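Local coordinates for protein botulinum neurotoxin G heavy chain (Clostridium botulinum, PDB 3MPP) that targets the toxin to the host cell surface and translocates its light chain into the cytosol, this fragment being the receptor-binding domain of the heavy chain, at residues 132-136 with 273-279; 243-247 with 415-419; 125-129 with 156-160. The protein carries 4 engineered substitutions. The contacts are given in a common frame with arbitrary orientation. Residues are numbered along the deposited sequence.

Contact 1: 132-136 with 273-279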
loop_
_atom_site.group_PDB
_atom_site.type_symbol
_atom_site.label_atom_id
_atom_site.label_comp_id
_atom_site.label_asym_id
_atom_site.label_seq_id
_atom_site.Cartn_x
_atom_site.Cartn_y
_atom_site.Cartn_z
ATOM N N ILE A 132 -12.585 -9.695 3.427
ATOM C CA ILE A 132 -12.549 -9.895 1.990
ATOM C C ILE A 132 -13.939 -9.645 1.419
ATOM O O ILE A 132 -14.296 -10.164 0.362
ATOM C CB ILE A 132 -12.049 -11.312 1.625
ATOM C CG1 ILE A 132 -12.866 -12.382 2.355
ATOM C CG2 ILE A 132 -10.583 -11.460 1.990
ATOM C CD1 ILE A 132 -12.403 -13.791 2.029
ATOM N N LYS A 133 -14.725 -8.838 2.124
ATOM C CA LYS A 133 -16.067 -8.512 1.650
ATOM C C LYS A 133 -16.296 -7.010 1.498
ATOM O O LYS A 133 -17.376 -6.586 1.093
ATOM C CB LYS A 133 -17.131 -9.123 2.568
ATOM C CG LYS A 133 -17.070 -10.645 2.623
ATOM C CD LYS A 133 -17.961 -11.192 3.735
ATOM C CE LYS A 133 -17.875 -12.711 3.818
ATOM N NZ LYS A 133 -18.612 -13.232 5.013
ATOM N N ASP A 134 -15.290 -6.207 1.814
ATOM C CA ASP A 134 -15.447 -4.754 1.729
ATOM C C ASP A 134 -15.291 -4.286 0.290
ATOM O O ASP A 134 -14.483 -4.826 -0.461
ATOM C CB ASP A 134 -14.445 -4.038 2.636
ATOM C CG ASP A 134 -14.788 -4.178 4.119
ATOM O OD1 ASP A 134 -15.899 -4.649 4.448
ATOM O OD2 ASP A 134 -13.939 -3.820 4.954
ATOM N N ASN A 135 -16.061 -3.272 -0.088
ATOM C CA ASN A 135 -15.920 -2.693 -1.414
ATOM C C ASN A 135 -14.486 -2.267 -1.692
ATOM O O ASN A 135 -13.986 -2.469 -2.795
ATOM C CB ASN A 135 -16.867 -1.509 -1.589
ATOM C CG ASN A 135 -18.315 -1.942 -1.674
ATOM O OD1 ASN A 135 -18.630 -2.981 -2.259
ATOM N ND2 ASN A 135 -19.202 -1.152 -1.095
ATOM N N ILE A 136 -13.846 -1.654 -0.694
ATOM C CA ILE A 136 -12.469 -1.192 -0.821
ATOM C C ILE A 136 -11.671 -1.630 0.405
ATOM O O ILE A 136 -12.089 -1.418 1.536
ATOM C CB ILE A 136 -12.392 0.370 -0.964
ATOM C CG1 ILE A 136 -13.262 0.870 -2.122
ATOM C CG2 ILE A 136 -10.949 0.846 -1.140
ATOM C CD1 ILE A 136 -12.687 0.600 -3.511
ATOM N N ALA A 273 -18.321 -16.046 -0.952
ATOM C CA ALA A 273 -17.279 -15.804 0.033
ATOM C C ALA A 273 -16.732 -14.391 0.008
ATOM O O ALA A 273 -16.195 -13.925 1.007
ATOM C CB ALA A 273 -16.143 -16.799 -0.153
ATOM N N ILE A 274 -16.844 -13.709 -1.127
ATOM C CA ILE A 274 -16.141 -12.437 -1.272
ATOM C C ILE A 274 -16.947 -11.355 -1.991
ATOM O O ILE A 274 -17.958 -11.626 -2.641
ATOM C CB ILE A 274 -14.772 -12.626 -1.980
ATOM C CG1 ILE A 274 -14.958 -13.237 -3.369
ATOM C CG2 ILE A 274 -13.843 -13.499 -1.155
ATOM C CD1 ILE A 274 -15.103 -12.199 -4.466
ATOM N N ASN A 275 -16.475 -10.126 -1.860
ATOM C CA ASN A 275 -17.053 -8.985 -2.568
ATOM C C ASN A 275 -16.025 -7.886 -2.661
ATOM O O ASN A 275 -15.309 -7.616 -1.687
ATOM C CB ASN A 275 -18.277 -8.444 -1.824
ATOM C CG ASN A 275 -18.687 -7.070 -2.322
ATOM O OD1 ASN A 275 -19.257 -6.937 -3.405
ATOM N ND2 ASN A 275 -18.369 -6.037 -1.546
ATOM N N TYR A 276 -15.943 -7.256 -3.830
ATOM C CA TYR A 276 -15.065 -6.109 -4.036
ATOM C C TYR A 276 -15.585 -5.236 -5.159
ATOM O O TYR A 276 -16.234 -5.726 -6.081
ATOM C CB TYR A 276 -13.632 -6.550 -4.393
ATOM C CG TYR A 276 -13.506 -7.305 -5.700
ATOM C CD1 TYR A 276 -13.232 -6.642 -6.890
ATOM C CD2 TYR A 276 -13.630 -8.701 -5.736
ATOM C CE1 TYR A 276 -13.104 -7.340 -8.098
ATOM C CE2 TYR A 276 -13.504 -9.404 -6.934
ATOM C CZ TYR A 276 -13.242 -8.719 -8.108
ATOM O OH TYR A 276 -13.120 -9.419 -9.286
ATOM N N GLN A 277 -15.261 -3.948 -5.102
ATOM C CA GLN A 277 -15.518 -3.070 -6.234
ATOM C C GLN A 277 -14.310 -3.009 -7.148
ATOM O O GLN A 277 -13.174 -3.055 -6.678
ATOM C CB GLN A 277 -15.924 -1.673 -5.757
ATOM C CG GLN A 277 -17.382 -1.649 -5.261
ATOM C CD GLN A 277 -17.785 -0.291 -4.745
ATOM O OE1 GLN A 277 -16.933 0.522 -4.374
ATOM N NE2 GLN A 277 -19.085 -0.038 -4.703
ATOM N N ASN A 278 -14.563 -2.921 -8.453
ATOM C CA ASN A 278 -13.493 -2.775 -9.450
ATOM C C ASN A 278 -12.734 -1.447 -9.346
ATOM O O ASN A 278 -13.323 -0.419 -9.024
ATOM C CB ASN A 278 -14.077 -2.935 -10.860
ATOM C CG ASN A 278 -14.478 -4.357 -11.145
ATOM O OD1 ASN A 278 -15.631 -4.653 -11.485
ATOM N ND2 ASN A 278 -13.534 -5.260 -10.968
ATOM N N LEU A 279 -11.435 -1.499 -9.647
ATOM C CA LEU A 279 -10.489 -0.396 -9.495
ATOM C C LEU A 279 -10.024 0.164 -10.822
ATOM O O LEU A 279 -9.709 1.356 -10.944
ATOM C CB LEU A 279 -9.240 -0.891 -8.754
ATOM C CG LEU A 279 -9.511 -1.468 -7.363
ATOM C CD1 LEU A 279 -8.204 -1.821 -6.681
ATOM C CD2 LEU A 279 -10.302 -0.451 -6.526
HETATM O O HOH W 1 -11.801 -3.103 -4.135
HETATM O O HOH W 2 -20.746 -4.448 -3.866
#

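Contact 2: 243-247 with 415-419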
loop_
_atom_site.group_PDB
_atom_site.type_symbol
_atom_site.label_atom_id
_atom_site.label_comp_id
_atom_site.label_asym_id
_atom_site.label_seq_id
_atom_site.Cartn_x
_atom_site.Cartn_y
_atom_site.Cartn_z
ATOM N N PHE A 243 -8.346 7.122 -7.715
ATOM C CA PHE A 243 -9.172 6.789 -6.568
ATOM C C PHE A 243 -9.330 8.019 -5.672
ATOM O O PHE A 243 -8.349 8.709 -5.393
ATOM C CB PHE A 243 -8.542 5.619 -5.806
ATOM C CG PHE A 243 -9.182 5.322 -4.481
ATOM C CD1 PHE A 243 -10.271 4.463 -4.395
ATOM C CD2 PHE A 243 -8.668 5.866 -3.308
ATOM C CE1 PHE A 243 -10.858 4.178 -3.168
ATOM C CE2 PHE A 243 -9.264 5.582 -2.063
ATOM C CZ PHE A 243 -10.344 4.736 -1.997
ATOM N N ASN A 244 -10.565 8.277 -5.236
ATOM C CA ASN A 244 -10.864 9.363 -4.295
ATOM C C ASN A 244 -11.150 8.862 -2.874
ATOM O O ASN A 244 -12.091 8.103 -2.657
ATOM C CB ASN A 244 -12.043 10.207 -4.802
ATOM C CG ASN A 244 -12.219 11.472 -4.004
ATOM O OD1 ASN A 244 -12.801 11.447 -2.932
ATOM N ND2 ASN A 244 -11.694 12.590 -4.521
ATOM N N GLN A 245 -10.355 9.313 -1.905
ATOM C CA GLN A 245 -10.512 8.871 -0.524
ATOM C C GLN A 245 -11.860 9.276 0.092
ATOM O O GLN A 245 -12.402 8.548 0.903
ATOM C CB GLN A 245 -9.371 9.368 0.376
ATOM C CG GLN A 245 -9.514 8.874 1.839
ATOM C CD GLN A 245 -8.475 9.461 2.774
ATOM O OE1 GLN A 245 -7.945 10.538 2.528
ATOM N NE2 GLN A 245 -8.161 8.738 3.845
ATOM N N GLY A 246 -12.401 10.424 -0.303
ATOM C CA GLY A 246 -13.671 10.871 0.252
ATOM C C GLY A 246 -14.901 10.226 -0.373
ATOM O O GLY A 246 -15.944 10.106 0.267
ATOM N N MET A 247 -14.780 9.816 -1.633
ATOM C CA MET A 247 -15.888 9.201 -2.352
ATOM C C MET A 247 -15.329 7.944 -2.980
ATOM O O MET A 247 -14.936 7.933 -4.149
ATOM C CB MET A 247 -16.427 10.173 -3.405
ATOM C CG MET A 247 -16.850 11.501 -2.763
ATOM S SD MET A 247 -17.596 12.707 -3.868
ATOM C CE MET A 247 -19.061 11.797 -4.351
ATOM N N ARG A 415 -12.640 16.392 5.837
ATOM C CA ARG A 415 -12.860 16.808 4.446
ATOM C C ARG A 415 -11.894 16.042 3.537
ATOM O O ARG A 415 -10.740 16.441 3.356
ATOM C CB ARG A 415 -12.656 18.333 4.335
ATOM C CG ARG A 415 -12.747 18.942 2.922
ATOM C CD ARG A 415 -12.299 20.430 2.933
ATOM N NE ARG A 415 -10.887 20.558 3.322
ATOM C CZ ARG A 415 -10.349 21.653 3.854
ATOM N NH1 ARG A 415 -11.098 22.724 4.057
ATOM N NH2 ARG A 415 -9.059 21.682 4.190
ATOM N N LEU A 416 -12.367 14.937 2.974
ATOM C CA LEU A 416 -11.484 13.953 2.343
ATOM C C LEU A 416 -11.596 13.936 0.820
ATOM O O LEU A 416 -10.848 13.225 0.164
ATOM C CB LEU A 416 -11.774 12.545 2.898
ATOM C CG LEU A 416 -11.683 12.385 4.423
ATOM C CD1 LEU A 416 -12.090 10.972 4.871
ATOM C CD2 LEU A 416 -10.273 12.751 4.935
ATOM N N GLY A 417 -12.531 14.711 0.269
ATOM C CA GLY A 417 -12.726 14.757 -1.179
ATOM C C GLY A 417 -11.555 15.245 -2.040
ATOM O O GLY A 417 -11.574 15.099 -3.264
ATOM N N CYS A 418 -10.556 15.865 -1.422
ATOM C CA CYS A 418 -9.382 16.315 -2.164
ATOM C C CYS A 418 -8.224 15.350 -1.989
ATOM O O CYS A 418 -7.090 15.678 -2.324
ATOM C CB CYS A 418 -8.926 17.711 -1.702
ATOM S SG CYS A 418 -8.768 17.878 0.106
ATOM N N ASN A 419 -8.502 14.157 -1.483
ATOM C CA ASN A 419 -7.421 13.181 -1.300
ATOM C C ASN A 419 -7.549 12.082 -2.326
ATOM O O ASN A 419 -8.591 11.439 -2.414
ATOM C CB ASN A 419 -7.444 12.593 0.110
ATOM C CG ASN A 419 -7.273 13.650 1.171
ATOM O OD1 ASN A 419 -6.534 14.612 0.974
ATOM N ND2 ASN A 419 -7.962 13.486 2.301
#

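Contact 3: 125-129 with 156-160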
loop_
_atom_site.group_PDB
_atom_site.type_symbol
_atom_site.label_atom_id
_atom_site.label_comp_id
_atom_site.label_asym_id
_atom_site.label_seq_id
_atom_site.Cartn_x
_atom_site.Cartn_y
_atom_site.Cartn_z
ATOM N N SER A 125 -1.514 -19.749 18.818
ATOM C CA SER A 125 -1.395 -18.744 17.784
ATOM C C SER A 125 -2.205 -17.497 18.078
ATOM O O SER A 125 -3.199 -17.537 18.794
ATOM C CB SER A 125 -1.840 -19.323 16.447
ATOM O OG SER A 125 -1.007 -20.399 16.066
ATOM N N ILE A 126 -1.759 -16.389 17.499
ATOM C CA ILE A 126 -2.503 -15.149 17.494
ATOM C C ILE A 126 -2.486 -14.690 16.040
ATOM O O ILE A 126 -1.550 -15.006 15.314
ATOM C CB ILE A 126 -1.838 -14.112 18.414
ATOM C CG1 ILE A 126 -2.626 -12.805 18.423
ATOM C CG2 ILE A 126 -0.397 -13.872 17.998
ATOM C CD1 ILE A 126 -2.120 -11.809 19.445
ATOM N N PHE A 127 -3.515 -13.965 15.606
ATOM C CA PHE A 127 -3.624 -13.604 14.202
ATOM C C PHE A 127 -4.306 -12.255 13.986
ATOM O O PHE A 127 -4.988 -11.734 14.877
ATOM C CB PHE A 127 -4.385 -14.698 13.439
ATOM C CG PHE A 127 -5.824 -14.825 13.841
ATOM C CD1 PHE A 127 -6.788 -14.003 13.269
ATOM C CD2 PHE A 127 -6.216 -15.752 14.798
ATOM C CE1 PHE A 127 -8.113 -14.107 13.629
ATOM C CE2 PHE A 127 -7.543 -15.864 15.164
ATOM C CZ PHE A 127 -8.496 -15.037 14.581
ATOM N N PHE A 128 -4.099 -11.697 12.798
ATOM C CA PHE A 128 -4.844 -10.538 12.333
ATOM C C PHE A 128 -5.620 -10.945 11.083
ATOM O O PHE A 128 -5.045 -11.533 10.167
ATOM C CB PHE A 128 -3.898 -9.371 12.015
ATOM C CG PHE A 128 -4.560 -8.216 11.308
ATOM C CD1 PHE A 128 -5.497 -7.424 11.964
ATOM C CD2 PHE A 128 -4.228 -7.900 9.993
ATOM C CE1 PHE A 128 -6.101 -6.347 11.315
ATOM C CE2 PHE A 128 -4.832 -6.835 9.347
ATOM C CZ PHE A 128 -5.773 -6.054 10.012
ATOM N N GLU A 129 -6.919 -10.655 11.053
ATOM C CA GLU A 129 -7.734 -10.952 9.875
ATOM C C GLU A 129 -8.330 -9.674 9.304
ATOM O O GLU A 129 -8.928 -8.902 10.050
ATOM C CB GLU A 129 -8.874 -11.911 10.231
ATOM C CG GLU A 129 -9.834 -12.193 9.057
ATOM C CD GLU A 129 -10.856 -13.291 9.367
ATOM O OE1 GLU A 129 -10.486 -14.290 10.008
ATOM O OE2 GLU A 129 -12.029 -13.160 8.960
ATOM N N ALA A 156 1.494 -11.899 23.947
ATOM C CA ALA A 156 1.874 -11.718 22.559
ATOM C C ALA A 156 0.969 -10.647 21.979
ATOM O O ALA A 156 -0.239 -10.672 22.206
ATOM C CB ALA A 156 1.725 -13.022 21.792
ATOM N N ASN A 157 1.554 -9.700 21.247
ATOM C CA ASN A 157 0.794 -8.609 20.639
ATOM C C ASN A 157 1.047 -8.512 19.144
ATOM O O ASN A 157 2.180 -8.679 18.690
ATOM C CB ASN A 157 1.166 -7.270 21.279
ATOM C CG ASN A 157 1.085 -7.297 22.797
ATOM O OD1 ASN A 157 1.773 -8.074 23.456
ATOM N ND2 ASN A 157 0.254 -6.432 23.355
ATOM N N ILE A 158 -0.007 -8.227 18.384
ATOM C CA ILE A 158 0.135 -7.942 16.964
ATOM C C ILE A 158 -0.276 -6.509 16.701
ATOM O O ILE A 158 -1.397 -6.102 17.011
ATOM C CB ILE A 158 -0.731 -8.858 16.084
ATOM C CG1 ILE A 158 -0.285 -10.310 16.200
ATOM C CG2 ILE A 158 -0.656 -8.417 14.622
ATOM C CD1 ILE A 158 -0.924 -11.202 15.167
ATOM N N TYR A 159 0.648 -5.747 16.134
ATOM C CA TYR A 159 0.368 -4.394 15.702
ATOM C C TYR A 159 0.266 -4.391 14.187
ATOM O O TYR A 159 1.065 -5.027 13.520
ATOM C CB TYR A 159 1.509 -3.478 16.117
ATOM C CG TYR A 159 1.673 -3.346 17.605
ATOM C CD1 TYR A 159 1.192 -2.230 18.276
ATOM C CD2 TYR A 159 2.313 -4.332 18.342
ATOM C CE1 TYR A 159 1.345 -2.099 19.646
ATOM C CE2 TYR A 159 2.471 -4.214 19.711
ATOM C CZ TYR A 159 1.985 -3.099 20.357
ATOM O OH TYR A 159 2.138 -2.974 21.715
ATOM N N ILE A 160 -0.701 -3.656 13.650
ATOM C CA ILE A 160 -0.820 -3.500 12.208
ATOM C C ILE A 160 -0.787 -2.022 11.856
ATOM O O ILE A 160 -1.583 -1.227 12.381
ATOM C CB ILE A 160 -2.121 -4.123 11.677
ATOM C CG1 ILE A 160 -2.130 -5.635 11.936
ATOM C CG2 ILE A 160 -2.292 -3.814 10.180
ATOM C CD1 ILE A 160 -1.160 -6.418 11.060
#

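Contact 1: 132-136 with 273-279
A loop of the N-terminal subdomain, residues 132-136, lies along the short strand 275-277 of the C-terminal subdomain and runs in the same direction, so this is a contact between the two halves of the receptor-binding domain. Two backbone amides of the strand find acceptors in the loop: Asn275 N donates to Ile132 O (3.1 Å) and Gln277 N to Asn135 O (3.0 Å). Between them Asp134 O and Asn275 O, both acceptors, come within 3.2 Å without bonding. The carboxamide of Asn275 does the rest. Its ND2 gives to Lys133 O (2.9 Å) and to Asn135 OD1 (3.1 Å), while its OD1 is met by Asn270 and by a water that also donates to Asn135 OD1. A second water donates to Asn135 O (2.6 Å) and Gln277 O (2.9 Å), giving Asn135 O two donors. Gln277 OE1 lies over Asn135 CB (3.4 Å) but takes its hydrogen bond from Asn249. Apolar touches close the ends, Ile132 CD1 on Ile274 CG2 (3.5 Å) and Ile136 CD1 on Leu279 CD2 (4.0 Å). The loop thus occupies the outer edge of the three-stranded sheet, whose strand 260-270 bonds to Tyr276 through Phe269 on the other side, while helix 83-88 packs against Ile132, Ala273 and Ile274.

Contact 2: 243-247 with 415-419
One asparagine side chain serves two turns at once: Asn244 OD1 accepts from Met247 N (2.9 Å) and weakly from Gly246 N (2.8 Å), forming an Asx motif that bends its own chain, while Asn244 ND2 reaches across to Gly417 O (2.8 Å). Gly417 belongs to the type I beta turn from Leu416 to Asn419, closed by Asn419 N to Leu416 O (3.0 Å). The two turns meet closely at their glycines, with Gly246 CA and Gly417 CA 4.2 Å apart; a CB on Gly246 would sit 2.6 Å from Gly417 N, so this position leaves no room for a side chain. Gln245 N donates to Asn419 O (2.8 Å), and the side chains of the same pair join by a weak bond from Asn419 ND2 to Gln245 OE1 (3.0 Å); Asn419 OD1 is taken by Tyr356 and Gln364. Leu416 CD2 lies 4.0 Å from Gln245 OE1. The contact sits in the beta-trefoil subdomain, where strand 239-244 pairs antiparallel with strand 420-423 through Phe243 and Gln421. The two turns follow one strand and precede the other, and Ile379 of strand 373-382 touches Asn244 and Met247.

Contact 3: 125-129 with 156-160
Strands 125-129 and 156-160 run nearly parallel, 17° apart with a signed crossing of -17°, and their axes approach to 7.6 Å. The closest CA pairs, Phe128 with Ile158 at 7.3 Å and Ile126 with Ala156 at 7.5 Å, are too distant for backbone pairing: the strands belong to different sheets and meet face to face. Ile126 and Phe128 send their CA-to-CB bonds toward the opposite strand, as do Ala156, Ile158 and Ile160, and the interface between them is apolar. Ile158 is inserted between the two residues of the other strand, its CD1 3.9 Å from Ile126 CG2 and its CG2 4.3 Å from Phe128 CB. Toward the N-terminal ends Ile126 CD1 reaches Ala156 O (3.5 Å). Toward the C-terminal ends Ile160 lies over the Phe128 ring, CG1 3.6 Å from the centroid and 13° off the normal, a CH-pi contact; Ile160 CD1 also meets Phe128 CD2 at 3.6 Å. Phe127 points away, its ring in cation-pi contact with Lys166 and Arg111. Such facing of two antiparallel sheets marks the lectin-like jelly-roll sandwich of the N-terminal subdomain. Strand 123-129 is the last in its seven-stranded sheet, bonded to strand 111-117, whereas strand 156-160 lies in the other sheet between strands 144-150 and 163-168; Tyr139 adds an edge-to-face ring to Phe128.

The three contacts sample both subdomains and their junction. Contact 3 lies inside the N-terminal sandwich and contact 2 inside the C-terminal trefoil, 30 Å apart between centres and about 15 Å at their nearest atoms. Contact 1 joins the two halves: its loop follows the strand of contact 3 after only two intervening residues, with 23 Å between the centres, and its Ile136 CG2 packs 3.9 Å from Phe243 CE1 of contact 2, whose centre is 19 Å away. Contact 2 is also near the probable ganglioside-binding site, Gly417 being about 7 Å from the Trp402 side chain. Contacts 1 and 3 lie away from it.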